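Local coordinates for BH2092 protein (Bacillus halodurans, PDB 3NHV) that is of unknown function but contains a rhodanese-like domain, a fold that in relatives often serves sulfur transfer, at residues 9-12 and 13-16; 24-28 and 29-33. All coordinates share one frame; numbering follows the deposited sequence.

Overall arrangement
The chain begins with helix 3-14. Interaction 1 spans the last part of this helix and the turn that leads into strand 17-19, an outer strand of the parallel sheet. Helix 20-28 follows, and interaction 2 sits where it ends and passes through a loop to strand 34-38, inside the sheet. Both contacts are local, each between adjoining pieces of chain, so neither closes a long loop. They come in series and neither nest nor cross. Their centres are 21 Å apart, and their nearest atoms about 11 Å, without touching. Interaction 1 also lies against both other subunits, whereas interaction 2 is a surface helix end.

Interaction 1: residues 9-12 and 13-16; sequences HYMK and KLSY
The carbonyl of K12 meets the side chains of S15 and Y16, and this is the tight part of the contact. S15 OG donates to K12 O at 2.6 Å. The hydroxyl occupies the crowded position between the backbone N and the carbonyl carbon (chi1 74°), which turns it back to the carbonyl three residues earlier. OG approaches from beside the C=O, at a C=O...OG angle of 121°, slightly tilted from its plane. The ring of Y16 closes in beside it, with CD2 3.2 Å from K12 O. S15 N bonds to M11 O at 3.2 Å and adds a weak bond to K12 O.

K12 and Y16 run side by side. Two bends in the lysine chain, at chi3 and chi4, bring NZ to the ring edge, near its plane, where it donates to Y16 OH at 2.7 Å. The ammonium also forms a salt bridge with E5 of the third subunit. All this lies at the C-terminal end of helix 3-14, just before strand 17-19 of the rhodanese-like fold. Helix and turn both meet other subunits: H9 stacks on Y16 of the second subunit, and Y16 on H9 of the third. A leucine in place of Y16 would probably leave K12 NZ without its hydroxyl partner and H9 of the third subunit without its stack.

The exposed selenomethionine side is looser. M11 SE comes only to 4.5 Å from L14 CD1. Further back, the regular helix bonds continue, K13 N to H9 O at 3.0 Å and L14 N to Y10 O at 3.2 Å.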
loop_
_atom_site.group_PDB
_atom_site.type_symbol
_atom_site.label_atom_id
_atom_site.label_comp_id
_atom_site.label_asym_id
_atom_site.label_seq_id
_atom_site.Cartn_x
_atom_site.Cartn_y
_atom_site.Cartn_z
ATOM N N HIS B 9 -14.352 -2.509 -10.722
ATOM C CA HIS B 9 -13.491 -1.892 -9.714
ATOM C C HIS B 9 -12.052 -2.401 -9.780
ATOM O O HIS B 9 -11.114 -1.613 -9.908
ATOM C CB HIS B 9 -14.057 -2.156 -8.317
ATOM C CG HIS B 9 -13.059 -1.983 -7.214
ATOM N ND1 HIS B 9 -12.617 -0.748 -6.793
ATOM C CD2 HIS B 9 -12.399 -2.898 -6.461
ATOM C CE1 HIS B 9 -11.727 -0.907 -5.829
ATOM N NE2 HIS B 9 -11.576 -2.202 -5.608
ATOM N N TYR B 10 -11.890 -3.715 -9.673
ATOM C CA TYR B 10 -10.576 -4.331 -9.708
ATOM C C TYR B 10 -9.832 -4.052 -11.013
ATOM O O TYR B 10 -8.625 -3.783 -11.012
ATOM C CB TYR B 10 -10.710 -5.837 -9.465
ATOM C CG TYR B 10 -11.031 -6.166 -8.024
ATOM C CD1 TYR B 10 -10.193 -5.723 -7.004
ATOM C CD2 TYR B 10 -12.172 -6.896 -7.675
ATOM C CE1 TYR B 10 -10.473 -5.989 -5.672
ATOM C CE2 TYR B 10 -12.465 -7.174 -6.329
ATOM C CZ TYR B 10 -11.607 -6.714 -5.335
ATOM O OH TYR B 10 -11.844 -6.968 -4.002
HETATM N N MSE B 11 -10.554 -4.091 -12.126
HETATM C CA MSE B 11 -9.940 -3.834 -13.413
HETATM C C MSE B 11 -9.457 -2.383 -13.495
HETATM O O MSE B 11 -8.384 -2.114 -14.034
HETATM C CB MSE B 11 -10.932 -4.136 -14.540
HETATM C CG MSE B 11 -11.203 -5.622 -14.755
HETATM SE SE MSE B 11 -9.575 -6.624 -15.147
HETATM C CE MSE B 11 -9.355 -6.159 -17.017
ATOM N N LYS B 12 -10.237 -1.449 -12.954
ATOM C CA LYS B 12 -9.835 -0.042 -12.977
ATOM C C LYS B 12 -8.634 0.227 -12.087
ATOM O O LYS B 12 -7.767 1.041 -12.421
ATOM C CB LYS B 12 -10.981 0.878 -12.545
ATOM C CG LYS B 12 -11.832 1.395 -13.700
ATOM C CD LYS B 12 -12.674 2.601 -13.281
ATOM C CE LYS B 12 -11.810 3.812 -12.891
ATOM N NZ LYS B 12 -10.967 4.357 -14.014
ATOM N N LYS B 13 -8.584 -0.444 -10.945
ATOM C CA LYS B 13 -7.467 -0.253 -10.029
ATOM C C LYS B 13 -6.162 -0.619 -10.745
ATOM O O LYS B 13 -5.178 0.116 -10.676
ATOM C CB LYS B 13 -7.688 -1.106 -8.774
ATOM C CG LYS B 13 -6.639 -0.961 -7.678
ATOM C CD LYS B 13 -7.115 -1.651 -6.398
ATOM C CE LYS B 13 -6.054 -1.623 -5.309
ATOM N NZ LYS B 13 -4.820 -2.359 -5.708
ATOM N N LEU B 14 -6.169 -1.747 -11.453
ATOM C CA LEU B 14 -4.987 -2.211 -12.184
ATOM C C LEU B 14 -4.592 -1.280 -13.339
ATOM O O LEU B 14 -3.409 -1.153 -13.662
ATOM C CB LEU B 14 -5.239 -3.621 -12.736
ATOM C CG LEU B 14 -5.437 -4.752 -11.721
ATOM C CD1 LEU B 14 -6.101 -5.916 -12.414
ATOM C CD2 LEU B 14 -4.099 -5.159 -11.099
ATOM N N SER B 15 -5.586 -0.636 -13.951
ATOM C CA SER B 15 -5.351 0.268 -15.069
ATOM C C SER B 15 -4.545 1.513 -14.679
ATOM O O SER B 15 -4.103 2.263 -15.548
ATOM C CB SER B 15 -6.684 0.700 -15.699
ATOM O OG SER B 15 -7.385 1.634 -14.882
ATOM N N TYR B 16 -4.356 1.740 -13.383
ATOM C CA TYR B 16 -3.593 2.906 -12.930
ATOM C C TYR B 16 -2.290 2.520 -12.246
ATOM O O TYR B 16 -1.612 3.372 -11.670
ATOM C CB TYR B 16 -4.433 3.762 -11.964
ATOM C CG TYR B 16 -5.639 4.415 -12.605
ATOM C CD1 TYR B 16 -5.485 5.313 -13.666
ATOM C CD2 TYR B 16 -6.933 4.119 -12.173
ATOM C CE1 TYR B 16 -6.586 5.895 -14.284
ATOM C CE2 TYR B 16 -8.045 4.700 -12.785
ATOM C CZ TYR B 16 -7.861 5.585 -13.842
ATOM O OH TYR B 16 -8.950 6.152 -14.471
#

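Interaction 2: residues 24-28 and 29-33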
loop_
_atom_site.group_PDB
_atom_site.type_symbol
_atom_site.label_atom_id
_atom_site.label_comp_id
_atom_site.label_asym_id
_atom_site.label_seq_id
_atom_site.Cartn_x
_atom_site.Cartn_y
_atom_site.Cartn_z
ATOM N N SER B 24 9.651 -5.866 -13.988
ATOM C CA SER B 24 10.837 -6.692 -14.201
ATOM C C SER B 24 10.730 -7.463 -15.505
ATOM O O SER B 24 11.720 -7.674 -16.201
ATOM C CB SER B 24 11.030 -7.683 -13.046
ATOM O OG SER B 24 10.077 -8.736 -13.094
ATOM N N ILE B 25 9.526 -7.900 -15.833
ATOM C CA ILE B 25 9.340 -8.636 -17.064
ATOM C C ILE B 25 9.496 -7.704 -18.248
ATOM O O ILE B 25 9.994 -8.108 -19.295
ATOM C CB ILE B 25 7.974 -9.320 -17.087
ATOM C CG1 ILE B 25 7.993 -10.459 -16.061
ATOM C CG2 ILE B 25 7.659 -9.829 -18.482
ATOM C CD1 ILE B 25 6.656 -11.111 -15.812
ATOM N N ASP B 26 9.098 -6.450 -18.073
ATOM C CA ASP B 26 9.213 -5.462 -19.141
ATOM C C ASP B 26 10.667 -5.072 -19.386
ATOM O O ASP B 26 11.090 -4.925 -20.530
ATOM C CB ASP B 26 8.391 -4.219 -18.800
ATOM C CG ASP B 26 6.931 -4.372 -19.173
ATOM O OD1 ASP B 26 6.096 -3.592 -18.662
ATOM O OD2 ASP B 26 6.621 -5.269 -19.987
ATOM N N ILE B 27 11.424 -4.904 -18.309
ATOM C CA ILE B 27 12.831 -4.540 -18.414
ATOM C C ILE B 27 13.622 -5.682 -19.042
ATOM O O ILE B 27 14.504 -5.464 -19.863
ATOM C CB ILE B 27 13.436 -4.255 -17.026
ATOM C CG1 ILE B 27 12.628 -3.161 -16.309
ATOM C CG2 ILE B 27 14.907 -3.891 -17.170
ATOM C CD1 ILE B 27 12.556 -1.834 -17.036
ATOM N N LYS B 28 13.295 -6.904 -18.652
ATOM C CA LYS B 28 13.990 -8.067 -19.164
ATOM C C LYS B 28 13.657 -8.373 -20.628
ATOM O O LYS B 28 14.547 -8.726 -21.398
ATOM C CB LYS B 28 13.684 -9.266 -18.268
ATOM C CG LYS B 28 14.403 -10.537 -18.663
ATOM C CD LYS B 28 14.284 -11.604 -17.577
ATOM C CE LYS B 28 12.838 -12.023 -17.330
ATOM N NZ LYS B 28 12.791 -13.149 -16.355
ATOM N N LYS B 29 12.388 -8.231 -21.010
ATOM C CA LYS B 29 11.952 -8.491 -22.387
ATOM C C LYS B 29 12.283 -7.321 -23.325
ATOM O O LYS B 29 12.024 -7.389 -24.527
ATOM C CB LYS B 29 10.436 -8.760 -22.438
ATOM C CG LYS B 29 9.957 -10.094 -21.837
ATOM C CD LYS B 29 10.280 -11.285 -22.734
ATOM C CE LYS B 29 9.625 -12.593 -22.251
ATOM N NZ LYS B 29 8.134 -12.513 -22.179
ATOM N N GLY B 30 12.851 -6.252 -22.776
ATOM C CA GLY B 30 13.197 -5.100 -23.590
ATOM C C GLY B 30 12.000 -4.397 -24.213
ATOM O O GLY B 30 12.101 -3.854 -25.317
ATOM N N TYR B 31 10.864 -4.409 -23.521
ATOM C CA TYR B 31 9.669 -3.750 -24.034
ATOM C C TYR B 31 9.952 -2.255 -24.080
ATOM O O TYR B 31 10.457 -1.684 -23.113
ATOM C CB TYR B 31 8.473 -4.028 -23.121
ATOM C CG TYR B 31 7.176 -3.427 -23.614
ATOM C CD1 TYR B 31 6.751 -3.626 -24.930
ATOM C CD2 TYR B 31 6.359 -2.677 -22.763
ATOM C CE1 TYR B 31 5.543 -3.100 -25.388
ATOM C CE2 TYR B 31 5.144 -2.144 -23.211
ATOM C CZ TYR B 31 4.747 -2.364 -24.524
ATOM O OH TYR B 31 3.549 -1.871 -24.974
ATOM N N GLU B 32 9.632 -1.622 -25.202
ATOM C CA GLU B 32 9.886 -0.196 -25.360
ATOM C C GLU B 32 8.613 0.644 -25.301
ATOM O O GLU B 32 8.643 1.853 -25.553
ATOM C CB GLU B 32 10.615 0.056 -26.683
ATOM C CG GLU B 32 12.010 -0.555 -26.748
ATOM C CD GLU B 32 12.458 -0.829 -28.178
ATOM O OE1 GLU B 32 13.606 -1.305 -28.373
ATOM O OE2 GLU B 32 11.658 -0.573 -29.107
ATOM N N GLY B 33 7.501 0.002 -24.957
ATOM C CA GLY B 33 6.240 0.709 -24.864
ATOM C C GLY B 33 6.079 1.477 -23.563
ATOM O O GLY B 33 5.036 2.079 -23.326
#
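D26 and Y31 meet where helix 20-28 ends in a Schellman motif. The backbone bonds define it. Y31 N donates to D26 O at 3.0 Å, in the carbonyl plane, a bond that reaches back five residues and is the outer bond of the motif. Inside it, G30 N makes the inner bond, a weak one, to I27 O at 3.4 Å. G30 takes positive phi (64°), a backbone shape that favours glycine, and this ends the helical course. One step earlier, K29 N still bonds to I25 O at 2.9 Å, in ordinary helical fashion.

Apolar contact is slight. I25 and K29 run alongside one another, one turn apart, with I25 CG2 4.1 Å from K29 CG. CG of K29 stands anti to its carbonyl carbon, and this sets CG beside the I25 carbonyl oxygen and the CG2 methyl. Beyond CG the lysine turns off from the helix.

The polar and aromatic contact joins D26 to Y31. The two side chains also run side by side. OD2 of D26 is 3.8 Å from Y31 CD2, and the carboxylate and ring planes are 36° apart. With chi1 at -178°, the Y31 ring extends opposite its backbone N and lies beside the aspartate. This is a surface contact of the rhodanese-like domain. The loop runs on to strand 34-38, and G33 makes backbone hydrogen bonds with V74 at the start of strand 74-78. The chain also folds back over the tyrosine: G33 N sits 3.4 Å above the centre of one face of the Y31 ring.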